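PDB 1IUJ: antibiotic biosynthesis monooxygenase from Thermus thermophilus, which is of uncertain function but belongs to a family generally assigned monooxygenase activity, and binds zinc ions. Local coordinates for residues 13-18 and 48-53; 26-31 and 71-76; 54-57 and 61-64. One frame throughout, in Å; residues are numbered along the deposited sequence.

The three contacts illustrate how a small alpha/beta domain is assembled by laying helices against one sheet and against each other. Contacts 1 and 3 both draw on strand 50-56, one near each end, and lie on opposite sides of the chain's centre, about 21 Å apart between their centres. Contact 2 joins the far end of helix 15-29, the helix that also serves contact 1, to helix 69-74. It meets contact 3 directly, where Val29 CG2 packs 3.6 Å from Trp56 CH2. His75, in the 71-76 segment, binds a zinc ion. The side chain of Phe62 in contact 3 comes within about 8 Å of that metal, and that of Val52 in contact 1 within about 9 Å.

Contact 1 (13-18 and 48-53); sequences EYAEQF and DPYVVM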
ATOM      1  N   GLU B  13     -15.608  15.740  -2.549  1.00 20.10           N
ATOM      2  CA  GLU B  13     -16.955  16.053  -2.074  1.00 20.17           C
ATOM      3  C   GLU B  13     -17.631  14.846  -1.411  1.00 20.07           C
ATOM      4  O   GLU B  13     -18.510  15.021  -0.559  1.00 20.80           O
ATOM      5  CB  GLU B  13     -17.826  16.553  -3.215  1.00 20.87           C
ATOM      6  CG  GLU B  13     -17.478  17.962  -3.680  1.00 22.94           C
ATOM      7  CD  GLU B  13     -16.305  18.009  -4.639  1.00 27.94           C
ATOM      8  OE1 GLU B  13     -15.819  16.937  -5.053  1.00 23.38           O
ATOM      9  OE2 GLU B  13     -15.873  19.134  -4.993  1.00 31.47           O
ATOM     10  N   TYR B  14     -17.209  13.648  -1.812  1.00 18.54           N
ATOM     11  CA  TYR B  14     -17.810  12.390  -1.364  1.00 18.42           C
ATOM     12  C   TYR B  14     -16.913  11.565  -0.432  1.00 18.42           C
ATOM     13  O   TYR B  14     -17.272  10.430  -0.036  1.00 18.45           O
ATOM     14  CB  TYR B  14     -18.192  11.521  -2.571  1.00 17.64           C
ATOM     15  CG  TYR B  14     -19.281  12.122  -3.418  1.00 18.13           C
ATOM     16  CD1 TYR B  14     -18.997  13.071  -4.405  1.00 16.94           C
ATOM     17  CD2 TYR B  14     -20.600  11.772  -3.205  1.00 18.13           C
ATOM     18  CE1 TYR B  14     -19.981  13.622  -5.190  1.00 18.93           C
ATOM     19  CE2 TYR B  14     -21.613  12.320  -3.982  1.00 18.10           C
ATOM     20  CZ  TYR B  14     -21.316  13.248  -4.945  1.00 18.95           C
ATOM     21  OH  TYR B  14     -22.322  13.792  -5.698  1.00 19.61           O
ATOM     22  N   ALA B  15     -15.758  12.135  -0.081  1.00 19.88           N
ATOM     23  CA  ALA B  15     -14.772  11.452   0.748  1.00 20.43           C
ATOM     24  C   ALA B  15     -15.340  10.958   2.088  1.00 20.80           C
ATOM     25  O   ALA B  15     -15.114   9.818   2.477  1.00 19.86           O
ATOM     26  CB  ALA B  15     -13.565  12.360   0.980  1.00 20.83           C
ATOM     27  N   GLU B  16     -16.073  11.821   2.794  1.00 22.31           N
ATOM     28  CA  GLU B  16     -16.705  11.426   4.048  1.00 23.35           C
ATOM     29  C   GLU B  16     -17.722  10.273   3.900  1.00 23.00           C
ATOM     30  O   GLU B  16     -17.728   9.310   4.686  1.00 23.06           O
ATOM     31  CB  GLU B  16     -17.317  12.659   4.734  1.00 24.87           C
ATOM     32  CG  GLU B  16     -18.129  12.350   5.979  1.00 28.04           C
ATOM     33  CD  GLU B  16     -18.743  13.595   6.606  1.00 34.67           C
ATOM     34  OE1 GLU B  16     -18.755  14.664   5.947  1.00 37.23           O
ATOM     35  OE2 GLU B  16     -19.213  13.502   7.763  1.00 35.96           O
ATOM     36  N   GLN B  17     -18.584  10.363   2.889  1.00 22.35           N
ATOM     37  CA  GLN B  17     -19.549   9.318   2.650  1.00 21.47           C
ATOM     38  C   GLN B  17     -18.849   8.012   2.271  1.00 20.99           C
ATOM     39  O   GLN B  17     -19.263   6.942   2.733  1.00 21.41           O
ATOM     40  CB  GLN B  17     -20.561   9.722   1.578  1.00 23.07           C
ATOM     41  CG  GLN B  17     -21.775   8.816   1.561  1.00 24.93           C
ATOM     42  CD  GLN B  17     -22.539   8.874   0.260  1.00 25.45           C
ATOM     43  OE1 GLN B  17     -22.451   9.855  -0.471  1.00 25.32           O
ATOM     44  NE2 GLN B  17     -23.279   7.810  -0.041  1.00 29.16           N
ATOM     45  N   PHE B  18     -17.794   8.117   1.452  1.00 18.96           N
ATOM     46  CA  PHE B  18     -16.990   6.960   1.079  1.00 17.76           C
ATOM     47  C   PHE B  18     -16.409   6.321   2.335  1.00 18.13           C
ATOM     48  O   PHE B  18     -16.499   5.114   2.511  1.00 16.36           O
ATOM     49  CB  PHE B  18     -15.860   7.366   0.117  1.00 17.80           C
ATOM     50  CG  PHE B  18     -14.881   6.271  -0.141  1.00 17.23           C
ATOM     51  CD1 PHE B  18     -15.139   5.342  -1.119  1.00 18.52           C
ATOM     52  CD2 PHE B  18     -13.712   6.148   0.629  1.00 17.42           C
ATOM     53  CE1 PHE B  18     -14.256   4.303  -1.367  1.00 18.11           C
ATOM     54  CE2 PHE B  18     -12.816   5.119   0.405  1.00 15.33           C
ATOM     55  CZ  PHE B  18     -13.091   4.185  -0.605  1.00 17.58           C
ATOM     56  N   ASP B  48      -5.771  12.541  -6.168  1.00 19.65           N
ATOM     57  CA  ASP B  48      -5.273  11.161  -6.242  1.00 18.82           C
ATOM     58  C   ASP B  48      -6.257  10.216  -5.565  1.00 17.48           C
ATOM     59  O   ASP B  48      -7.092  10.655  -4.756  1.00 17.67           O
ATOM     60  CB  ASP B  48      -3.908  11.042  -5.567  1.00 19.72           C
ATOM     61  CG  ASP B  48      -2.850  11.842  -6.282  1.00 23.43           C
ATOM     62  OD1 ASP B  48      -2.860  11.850  -7.543  1.00 26.94           O
ATOM     63  OD2 ASP B  48      -1.976  12.481  -5.653  1.00 24.92           O
ATOM     64  N   PRO B  49      -6.200   8.936  -5.913  1.00 16.24           N
ATOM     65  CA  PRO B  49      -7.174   7.982  -5.364  1.00 14.94           C
ATOM     66  C   PRO B  49      -6.933   7.584  -3.900  1.00 14.52           C
ATOM     67  O   PRO B  49      -5.798   7.510  -3.431  1.00 15.66           O
ATOM     68  CB  PRO B  49      -6.994   6.772  -6.279  1.00 14.48           C
ATOM     69  CG  PRO B  49      -5.499   6.831  -6.629  1.00 15.98           C
ATOM     70  CD  PRO B  49      -5.283   8.285  -6.871  1.00 17.06           C
ATOM     71  N   TYR B  50      -8.031   7.295  -3.194  1.00 13.13           N
ATOM     72  CA  TYR B  50      -7.947   6.524  -1.944  1.00 12.51           C
ATOM     73  C   TYR B  50      -7.357   5.151  -2.266  1.00 12.76           C
ATOM     74  O   TYR B  50      -7.511   4.668  -3.395  1.00 12.90           O
ATOM     75  CB  TYR B  50      -9.366   6.327  -1.347  1.00 12.81           C
ATOM     76  CG  TYR B  50      -9.825   7.421  -0.396  1.00 12.11           C
ATOM     77  CD1 TYR B  50     -10.207   8.674  -0.870  1.00 15.98           C
ATOM     78  CD2 TYR B  50      -9.872   7.186   0.974  1.00 14.01           C
ATOM     79  CE1 TYR B  50     -10.650   9.671   0.028  1.00 13.71           C
ATOM     80  CE2 TYR B  50     -10.303   8.179   1.882  1.00 14.80           C
ATOM     81  CZ  TYR B  50     -10.672   9.402   1.385  1.00 13.53           C
ATOM     82  OH  TYR B  50     -11.071  10.387   2.293  1.00 14.10           O
ATOM     83  N   VAL B  51      -6.693   4.558  -1.283  1.00 12.46           N
ATOM     84  CA  VAL B  51      -6.293   3.136  -1.360  1.00 12.49           C
ATOM     85  C   VAL B  51      -6.878   2.331  -0.230  1.00 12.42           C
ATOM     86  O   VAL B  51      -6.688   2.639   0.930  1.00 12.97           O
ATOM     87  CB  VAL B  51      -4.742   2.949  -1.464  1.00 13.77           C
ATOM     88  CG1 VAL B  51      -4.365   1.476  -1.393  1.00 13.88           C
ATOM     89  CG2 VAL B  51      -4.256   3.512  -2.770  1.00 14.78           C
ATOM     90  N   VAL B  52      -7.586   1.251  -0.572  1.00 12.45           N
ATOM     91  CA  VAL B  52      -8.023   0.308   0.448  1.00 12.84           C
ATOM     92  C   VAL B  52      -7.007  -0.824   0.371  1.00 12.75           C
ATOM     93  O   VAL B  52      -6.903  -1.537  -0.658  1.00 13.04           O
ATOM     94  CB  VAL B  52      -9.419  -0.224   0.192  1.00 12.63           C
ATOM     95  CG1 VAL B  52      -9.730  -1.338   1.202  1.00 13.30           C
ATOM     96  CG2 VAL B  52     -10.478   0.903   0.178  1.00 15.27           C
ATOM     97  N   MET B  53      -6.278  -1.005   1.462  1.00 12.44           N
ATOM     98  CA  MET B  53      -5.188  -1.970   1.481  1.00 12.98           C
ATOM     99  C   MET B  53      -5.571  -3.100   2.405  1.00 13.26           C
ATOM    100  O   MET B  53      -5.918  -2.868   3.572  1.00 13.26           O
ATOM    101  CB  MET B  53      -3.908  -1.332   2.005  1.00 13.22           C
ATOM    102  CG  MET B  53      -2.774  -2.315   2.000  1.00 16.73           C
ATOM    103  SD  MET B  53      -1.275  -1.495   2.429  1.00 25.95           S
ATOM    104  CE  MET B  53      -1.630  -0.912   4.053  1.00 26.88           C
TER
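Phe18 and Tyr50 carry this contact, their side chains sliding past each other in opposite directions. The ring planes are inclined at 54° and the centroids lie 5.0 Å apart, an oblique pairing that is neither a stack nor a T. Its closest point is Phe18 CE2 against Tyr50 CD2, at 3.6 Å, while Phe18 CD2 sits over one face of the tyrosine, towards the rim. With CG anti to the backbone N (chi1 171°), Phe18 sends its ring from the helix towards the sheet, and Val52 CG2 meets the edge of that ring 4.3 Å from Phe18 CZ. One turn back, Ala15 CB rests 3.4 Å from Tyr50 OH, where the phenol comes up against the helix. The hydroxyl itself is hydrogen-bonded to Glu19 OE2, which ties the tyrosine to the same helix. Further out, Ile8 of strand 2-8 touches both Phe18 and Val52, and Tyr50 and Val52 are held by backbone bonds to Ile8 and Asn6, respectively. Val51, on the other side of the strand, packs on Phe95 of the second subunit. A helix packed on one face of an antiparallel sheet is characteristic of the ferredoxin-like fold of the dimeric alpha/beta-barrel family.

Contact 2 (26-31 and 71-76); sequences ARLVDR and FKEGHA. With ZN (zinc ion), chain I.
Leu28 and Gly74 mark the closest backbone approach of the two segments, their CA atoms 6.4 Å apart. Segment 26-31 runs out of helix 15-29 and segment 71-76 out of helix 69-74. Leu28 CD1 lies directly on the backbone at Gly74, 3.4 Å from Gly74 N and also against its CA; CG anti to the carbonyl carbon (chi1 -75°) turns this methyl towards the glycine. Glu73 supplies the other partner, its extended chain crossing the leucine at about a right angle. Its aliphatic part does the packing, with Glu73 CG 3.7 Å from Leu28 CD1 and CB close by. Separately, Glu73 OE1 passes 3.9 Å from Leu28 CD2. No hydrogen bond spans the two segments.

Within 71-76 the geometry turns to the metal. Phe71 O accepts hydrogen bonds from both His75 N and His75 ND1, which come from opposite faces of its carbonyl plane; the ND1 bond is 3.0 Å long, with an N-H...O angle of 152°. This bond, with ND1 above the carbonyl plane, restrains the imidazole's rotation, and His75 NE2 binds the zinc ion at 2.0 Å. A water also binds this zinc. CE2 of Phe71 lies over one face of the imidazole, and CE1 of His75 over one face of the phenyl ring, each offset towards the rim.

Around the contact, Phe71 meets Trp65 of helix 59-66 edge-to-face, and Ala26 packs on Leu99 of the second subunit. This part of helix 15-29 thus touches helix 59-66 through Val29, helix 69-74 through Leu28, strand 35-43 and the dimer partner.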
ATOM      1  N   ALA B  26     -15.140  -2.901   6.262  1.00 25.28           N
ATOM      2  CA  ALA B  26     -14.088  -3.432   7.109  1.00 24.64           C
ATOM      3  C   ALA B  26     -14.742  -4.312   8.185  1.00 24.07           C
ATOM      4  O   ALA B  26     -14.165  -5.289   8.584  1.00 24.78           O
ATOM      5  CB  ALA B  26     -13.259  -2.311   7.733  1.00 25.05           C
ATOM      6  N   ARG B  27     -15.950  -3.953   8.627  1.00 24.09           N
ATOM      7  CA  ARG B  27     -16.669  -4.760   9.621  1.00 23.93           C
ATOM      8  C   ARG B  27     -16.975  -6.180   9.112  1.00 22.76           C
ATOM      9  O   ARG B  27     -16.827  -7.154   9.847  1.00 23.03           O
ATOM     10  CB  ARG B  27     -17.952  -4.054  10.095  1.00 24.76           C
ATOM     11  CG  ARG B  27     -17.677  -2.964  11.132  1.00 26.72           C
ATOM     12  CD  ARG B  27     -18.816  -1.975  11.329  1.00 34.11           C
ATOM     13  NE  ARG B  27     -19.727  -2.336  12.412  1.00 38.33           N
ATOM     14  CZ  ARG B  27     -21.024  -2.608  12.257  1.00 41.77           C
ATOM     15  NH1 ARG B  27     -21.764  -2.910  13.322  1.00 43.12           N
ATOM     16  NH2 ARG B  27     -21.590  -2.580  11.047  1.00 42.99           N
ATOM     17  N   LEU B  28     -17.374  -6.292   7.849  1.00 22.05           N
ATOM     18  CA  LEU B  28     -17.787  -7.579   7.289  1.00 22.50           C
ATOM     19  C   LEU B  28     -16.614  -8.524   6.992  1.00 23.22           C
ATOM     20  O   LEU B  28     -16.812  -9.740   6.932  1.00 23.88           O
ATOM     21  CB  LEU B  28     -18.633  -7.371   6.022  1.00 22.26           C
ATOM     22  CG  LEU B  28     -20.076  -6.906   6.229  1.00 22.02           C
ATOM     23  CD1 LEU B  28     -20.612  -6.250   4.994  1.00 25.70           C
ATOM     24  CD2 LEU B  28     -20.953  -8.095   6.623  1.00 21.76           C
ATOM     25  N   VAL B  29     -15.413  -7.974   6.802  1.00 23.37           N
ATOM     26  CA  VAL B  29     -14.219  -8.777   6.491  1.00 24.03           C
ATOM     27  C   VAL B  29     -13.495  -9.303   7.739  1.00 25.78           C
ATOM     28  O   VAL B  29     -12.640 -10.178   7.635  1.00 26.02           O
ATOM     29  CB  VAL B  29     -13.227  -7.997   5.586  1.00 23.72           C
ATOM     30  CG1 VAL B  29     -12.446  -6.946   6.377  1.00 23.51           C
ATOM     31  CG2 VAL B  29     -12.275  -8.952   4.841  1.00 23.15           C
ATOM     32  N   ASP B  30     -13.850  -8.793   8.921  1.00 27.94           N
ATOM     33  CA  ASP B  30     -13.131  -9.160  10.166  1.00 30.16           C
ATOM     34  C   ASP B  30     -13.061 -10.648  10.546  1.00 30.18           C
ATOM     35  O   ASP B  30     -12.026 -11.126  11.036  1.00 31.13           O
ATOM     36  CB  ASP B  30     -13.667  -8.357  11.358  1.00 31.19           C
ATOM     37  CG  ASP B  30     -13.085  -6.957  11.421  1.00 34.61           C
ATOM     38  OD1 ASP B  30     -13.490  -6.176  12.315  1.00 39.70           O
ATOM     39  OD2 ASP B  30     -12.217  -6.537  10.624  1.00 38.42           O
ATOM     40  N   ARG B  31     -14.148 -11.381  10.351  1.00 30.60           N
ATOM     41  CA  ARG B  31     -14.172 -12.776  10.774  1.00 30.65           C
ATOM     42  C   ARG B  31     -13.629 -13.678   9.674  1.00 29.37           C
ATOM     43  O   ARG B  31     -13.558 -14.898   9.834  1.00 29.80           O
ATOM     44  CB  ARG B  31     -15.586 -13.197  11.183  1.00 31.62           C
ATOM     45  CG  ARG B  31     -15.802 -13.230  12.697  1.00 33.69           C
ATOM     46  CD  ARG B  31     -17.189 -12.778  13.148  1.00 39.28           C
ATOM     47  NE  ARG B  31     -17.890 -13.813  13.904  1.00 43.00           N
ATOM     48  CZ  ARG B  31     -18.953 -13.593  14.675  1.00 44.24           C
ATOM     49  NH1 ARG B  31     -19.437 -12.367  14.813  1.00 45.19           N
ATOM     50  NH2 ARG B  31     -19.529 -14.601  15.321  1.00 45.89           N
ATOM     51  N   PHE B  71     -18.613 -10.431   1.243  1.00 13.68           N
ATOM     52  CA  PHE B  71     -18.048  -9.506   0.249  1.00 14.16           C
ATOM     53  C   PHE B  71     -19.169  -8.839  -0.547  1.00 14.29           C
ATOM     54  O   PHE B  71     -19.145  -7.619  -0.797  1.00 13.90           O
ATOM     55  CB  PHE B  71     -17.111 -10.309  -0.646  1.00 13.51           C
ATOM     56  CG  PHE B  71     -16.579  -9.570  -1.850  1.00 14.46           C
ATOM     57  CD1 PHE B  71     -15.259  -9.216  -1.855  1.00 12.84           C
ATOM     58  CD2 PHE B  71     -17.374  -9.274  -2.966  1.00 14.15           C
ATOM     59  CE1 PHE B  71     -14.726  -8.536  -2.964  1.00 11.45           C
ATOM     60  CE2 PHE B  71     -16.837  -8.604  -4.066  1.00 15.31           C
ATOM     61  CZ  PHE B  71     -15.509  -8.246  -4.039  1.00 14.66           C
ATOM     62  N   LYS B  72     -20.165  -9.625  -0.929  1.00 15.20           N
ATOM     63  CA  LYS B  72     -21.309  -9.096  -1.661  1.00 17.35           C
ATOM     64  C   LYS B  72     -22.073  -8.037  -0.849  1.00 18.96           C
ATOM     65  O   LYS B  72     -22.478  -7.020  -1.394  1.00 20.22           O
ATOM     66  CB  LYS B  72     -22.211 -10.266  -2.033  1.00 17.92           C
ATOM     67  CG  LYS B  72     -23.288  -9.936  -3.014  1.00 19.62           C
ATOM     68  CD  LYS B  72     -23.857 -11.231  -3.589  1.00 23.45           C
ATOM     69  CE  LYS B  72     -24.438 -11.001  -4.973  1.00 30.35           C
ATOM     70  NZ  LYS B  72     -25.752 -10.290  -4.899  1.00 32.30           N
ATOM     71  N   GLU B  73     -22.267  -8.261   0.449  1.00 19.80           N
ATOM     72  CA  GLU B  73     -22.930  -7.257   1.280  1.00 20.89           C
ATOM     73  C   GLU B  73     -22.078  -5.990   1.424  1.00 21.60           C
ATOM     74  O   GLU B  73     -22.615  -4.863   1.439  1.00 22.06           O
ATOM     75  CB  GLU B  73     -23.280  -7.822   2.667  1.00 21.64           C
ATOM     76  CG  GLU B  73     -24.001  -6.781   3.531  1.00 24.10           C
ATOM     77  CD  GLU B  73     -24.829  -7.347   4.679  1.00 26.27           C
ATOM     78  OE1 GLU B  73     -24.549  -8.452   5.181  1.00 23.36           O
ATOM     79  OE2 GLU B  73     -25.774  -6.641   5.101  1.00 29.35           O
ATOM     80  N   GLY B  74     -20.770  -6.186   1.583  1.00 20.72           N
ATOM     81  CA  GLY B  74     -19.828  -5.087   1.727  1.00 22.83           C
ATOM     82  C   GLY B  74     -19.940  -4.183   0.512  1.00 22.98           C
ATOM     83  O   GLY B  74     -19.930  -2.963   0.631  1.00 23.93           O
ATOM     84  N   HIS B  75     -20.101  -4.777  -0.659  1.00 25.22           N
ATOM     85  CA  HIS B  75     -20.294  -3.979  -1.867  1.00 27.43           C
ATOM     86  C   HIS B  75     -21.631  -3.212  -1.963  1.00 29.97           C
ATOM     87  O   HIS B  75     -21.795  -2.332  -2.820  1.00 29.52           O
ATOM     88  CB  HIS B  75     -19.954  -4.795  -3.102  1.00 26.71           C
ATOM     89  CG  HIS B  75     -18.484  -4.933  -3.302  1.00 24.04           C
ATOM     90  ND1 HIS B  75     -17.685  -5.644  -2.433  1.00 21.31           N
ATOM     91  CD2 HIS B  75     -17.655  -4.380  -4.220  1.00 24.91           C
ATOM     92  CE1 HIS B  75     -16.424  -5.529  -2.813  1.00 22.30           C
ATOM     93  NE2 HIS B  75     -16.383  -4.796  -3.913  1.00 19.59           N
ATOM     94  N   ALA B  76     -22.575  -3.484  -1.065  1.00 33.12           N
ATOM     95  CA  ALA B  76     -23.729  -2.579  -0.945  1.00 36.12           C
ATOM     96  C   ALA B  76     -23.333  -1.148  -0.509  1.00 38.27           C
ATOM     97  O   ALA B  76     -24.212  -0.296  -0.347  1.00 39.18           O
ATOM     98  CB  ALA B  76     -24.818  -3.163  -0.030  1.00 36.63           C
TER
HETATM   99 ZN    ZN I2006     -14.798  -4.390  -5.106  1.00 26.15          ZN
HETATM  100  O   HOH W   1     -14.702  -2.034  -4.839  1.00 37.84           O

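Contact 3 (54-57 and 61-64); sequences TLWE and AFRA
Trp56, at the end of strand 50-56, faces the first turns of helix 59-66, with its CA 6.4 Å from that of Phe62, and just a short connection joins the two. The helix lies over one face of the flat indole. Phe62 CB stands above the five-membered ring, 4.0 Å from its centroid and 9° off the normal, which makes a well-centred CH-pi contact. Beyond CB, the phenyl ring continues as an offset edge-to-face partner of the indole: the edge of Phe62 is turned to the face of Trp56, the centroids are 5.6 Å apart and the planes meet at 67°. CD2 of Phe62 is the phenyl atom that touches, 3.7 Å from Trp56 NE1, which lies near the plane of the phenyl ring. The torsion at Phe62 (chi1 168°, CG anti to the backbone N) swings the ring out past the pyrrole end of the indole, and the two side chains cross at about a right angle. Ala61 CB packs 3.9 Å from Trp56 CE3. Two consecutive helix residues thus lie over the same face, Phe62 at the pyrrole ring and Ala61 near CE3 and CZ3; no hydrogen bond crosses.

Ala61 N is hydrogen-bonded to Ser58 OG, and Arg63 NH1 makes a weak hydrogen bond to Glu60 OE1, a residue known to bind zinc in this protein. Phe2 of strand 2-8 touches both Trp56 and Phe62, while Trp65 also meets Trp56. This is a beta-alpha connection of the ferredoxin-like fold, in which helix 59-66 folds back over the end of strand 50-56 and its neighbour, strand 2-8.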
ATOM      1  N   THR B  54      -5.488  -4.322   1.909  1.00 12.98           N
ATOM      2  CA  THR B  54      -5.927  -5.453   2.714  1.00 12.99           C
ATOM      3  C   THR B  54      -4.872  -6.521   2.711  1.00 12.30           C
ATOM      4  O   THR B  54      -4.295  -6.826   1.654  1.00 12.85           O
ATOM      5  CB  THR B  54      -7.237  -5.998   2.177  1.00 12.81           C
ATOM      6  OG1 THR B  54      -8.215  -4.946   2.127  1.00 13.10           O
ATOM      7  CG2 THR B  54      -7.830  -7.059   3.171  1.00 13.10           C
ATOM      8  N   LEU B  55      -4.547  -7.006   3.908  1.00 12.17           N
ATOM      9  CA  LEU B  55      -3.508  -8.015   4.116  1.00 12.60           C
ATOM     10  C   LEU B  55      -4.168  -9.349   4.391  1.00 12.76           C
ATOM     11  O   LEU B  55      -5.049  -9.432   5.249  1.00 13.29           O
ATOM     12  CB  LEU B  55      -2.645  -7.638   5.330  1.00 12.83           C
ATOM     13  CG  LEU B  55      -1.532  -6.608   5.145  1.00 17.01           C
ATOM     14  CD1 LEU B  55      -2.074  -5.263   4.643  1.00 19.77           C
ATOM     15  CD2 LEU B  55      -0.831  -6.467   6.518  1.00 17.44           C
ATOM     16  N   TRP B  56      -3.732 -10.371   3.664  1.00 11.11           N
ATOM     17  CA  TRP B  56      -4.308 -11.731   3.743  1.00 11.73           C
ATOM     18  C   TRP B  56      -3.217 -12.768   3.980  1.00 12.51           C
ATOM     19  O   TRP B  56      -2.077 -12.598   3.549  1.00 12.84           O
ATOM     20  CB  TRP B  56      -4.962 -12.043   2.379  1.00 11.52           C
ATOM     21  CG  TRP B  56      -6.220 -11.222   2.093  1.00 10.76           C
ATOM     22  CD1 TRP B  56      -6.346 -10.139   1.265  1.00 13.84           C
ATOM     23  CD2 TRP B  56      -7.527 -11.501   2.590  1.00 14.03           C
ATOM     24  NE1 TRP B  56      -7.649  -9.689   1.267  1.00 15.32           N
ATOM     25  CE2 TRP B  56      -8.399 -10.524   2.060  1.00 13.15           C
ATOM     26  CE3 TRP B  56      -8.054 -12.483   3.442  1.00 14.33           C
ATOM     27  CZ2 TRP B  56      -9.766 -10.488   2.375  1.00 13.89           C
ATOM     28  CZ3 TRP B  56      -9.415 -12.445   3.752  1.00 14.56           C
ATOM     29  CH2 TRP B  56     -10.246 -11.469   3.210  1.00 13.69           C
ATOM     30  N   GLU B  57      -3.565 -13.887   4.634  1.00 13.84           N
ATOM     31  CA  GLU B  57      -2.597 -14.973   4.815  1.00 14.94           C
ATOM     32  C   GLU B  57      -2.105 -15.558   3.488  1.00 14.17           C
ATOM     33  O   GLU B  57      -0.961 -16.018   3.386  1.00 15.48           O
ATOM     34  CB  GLU B  57      -3.256 -16.089   5.648  1.00 15.89           C
ATOM     35  CG  GLU B  57      -2.355 -17.200   6.106  1.00 23.10           C
ATOM     36  CD  GLU B  57      -1.888 -16.940   7.517  1.00 30.61           C
ATOM     37  OE1 GLU B  57      -0.913 -16.172   7.662  1.00 34.00           O
ATOM     38  OE2 GLU B  57      -2.519 -17.472   8.477  1.00 34.19           O
ATOM     39  N   ALA B  61      -7.001 -17.236   0.388  1.00 11.04           N
ATOM     40  CA  ALA B  61      -7.893 -16.609   1.365  1.00 12.85           C
ATOM     41  C   ALA B  61      -8.634 -15.403   0.767  1.00 11.97           C
ATOM     42  O   ALA B  61      -9.843 -15.248   0.978  1.00 13.09           O
ATOM     43  CB  ALA B  61      -7.117 -16.232   2.638  1.00 11.70           C
ATOM     44  N   PHE B  62      -7.913 -14.553   0.019  1.00 11.24           N
ATOM     45  CA  PHE B  62      -8.540 -13.527  -0.772  1.00 11.08           C
ATOM     46  C   PHE B  62      -9.586 -14.069  -1.748  1.00 10.90           C
ATOM     47  O   PHE B  62     -10.714 -13.543  -1.799  1.00  9.73           O
ATOM     48  CB  PHE B  62      -7.462 -12.719  -1.497  1.00 11.59           C
ATOM     49  CG  PHE B  62      -7.999 -11.845  -2.545  1.00 11.28           C
ATOM     50  CD1 PHE B  62      -7.899 -12.217  -3.898  1.00 11.26           C
ATOM     51  CD2 PHE B  62      -8.601 -10.635  -2.196  1.00  9.51           C
ATOM     52  CE1 PHE B  62      -8.385 -11.431  -4.886  1.00 12.66           C
ATOM     53  CE2 PHE B  62      -9.103  -9.814  -3.184  1.00 11.08           C
ATOM     54  CZ  PHE B  62      -8.968 -10.212  -4.571  1.00 10.75           C
ATOM     55  N   ARG B  63      -9.256 -15.117  -2.501  1.00 10.19           N
ATOM     56  CA  ARG B  63     -10.229 -15.644  -3.470  1.00 11.71           C
ATOM     57  C   ARG B  63     -11.508 -16.128  -2.773  1.00 10.24           C
ATOM     58  O   ARG B  63     -12.589 -15.849  -3.227  1.00 12.23           O
ATOM     59  CB  ARG B  63      -9.680 -16.784  -4.300  1.00 11.90           C
ATOM     60  CG  ARG B  63      -8.375 -16.445  -5.089  1.00 16.14           C
ATOM     61  CD  ARG B  63      -7.287 -17.591  -5.044  1.00 25.17           C
ATOM     62  NE  ARG B  63      -6.361 -17.701  -6.197  1.00 28.31           N
ATOM     63  CZ  ARG B  63      -5.222 -18.398  -6.230  1.00 22.95           C
ATOM     64  NH1 ARG B  63      -4.772 -19.075  -5.179  1.00 27.73           N
ATOM     65  NH2 ARG B  63      -4.481 -18.400  -7.346  1.00 31.83           N
ATOM     66  N   ALA B  64     -11.372 -16.819  -1.653  1.00 11.40           N
ATOM     67  CA  ALA B  64     -12.553 -17.288  -0.917  1.00 12.12           C
ATOM     68  C   ALA B  64     -13.420 -16.103  -0.478  1.00 11.49           C
ATOM     69  O   ALA B  64     -14.661 -16.098  -0.577  1.00 13.08           O
ATOM     70  CB  ALA B  64     -12.114 -18.111   0.256  1.00 12.54           C
TER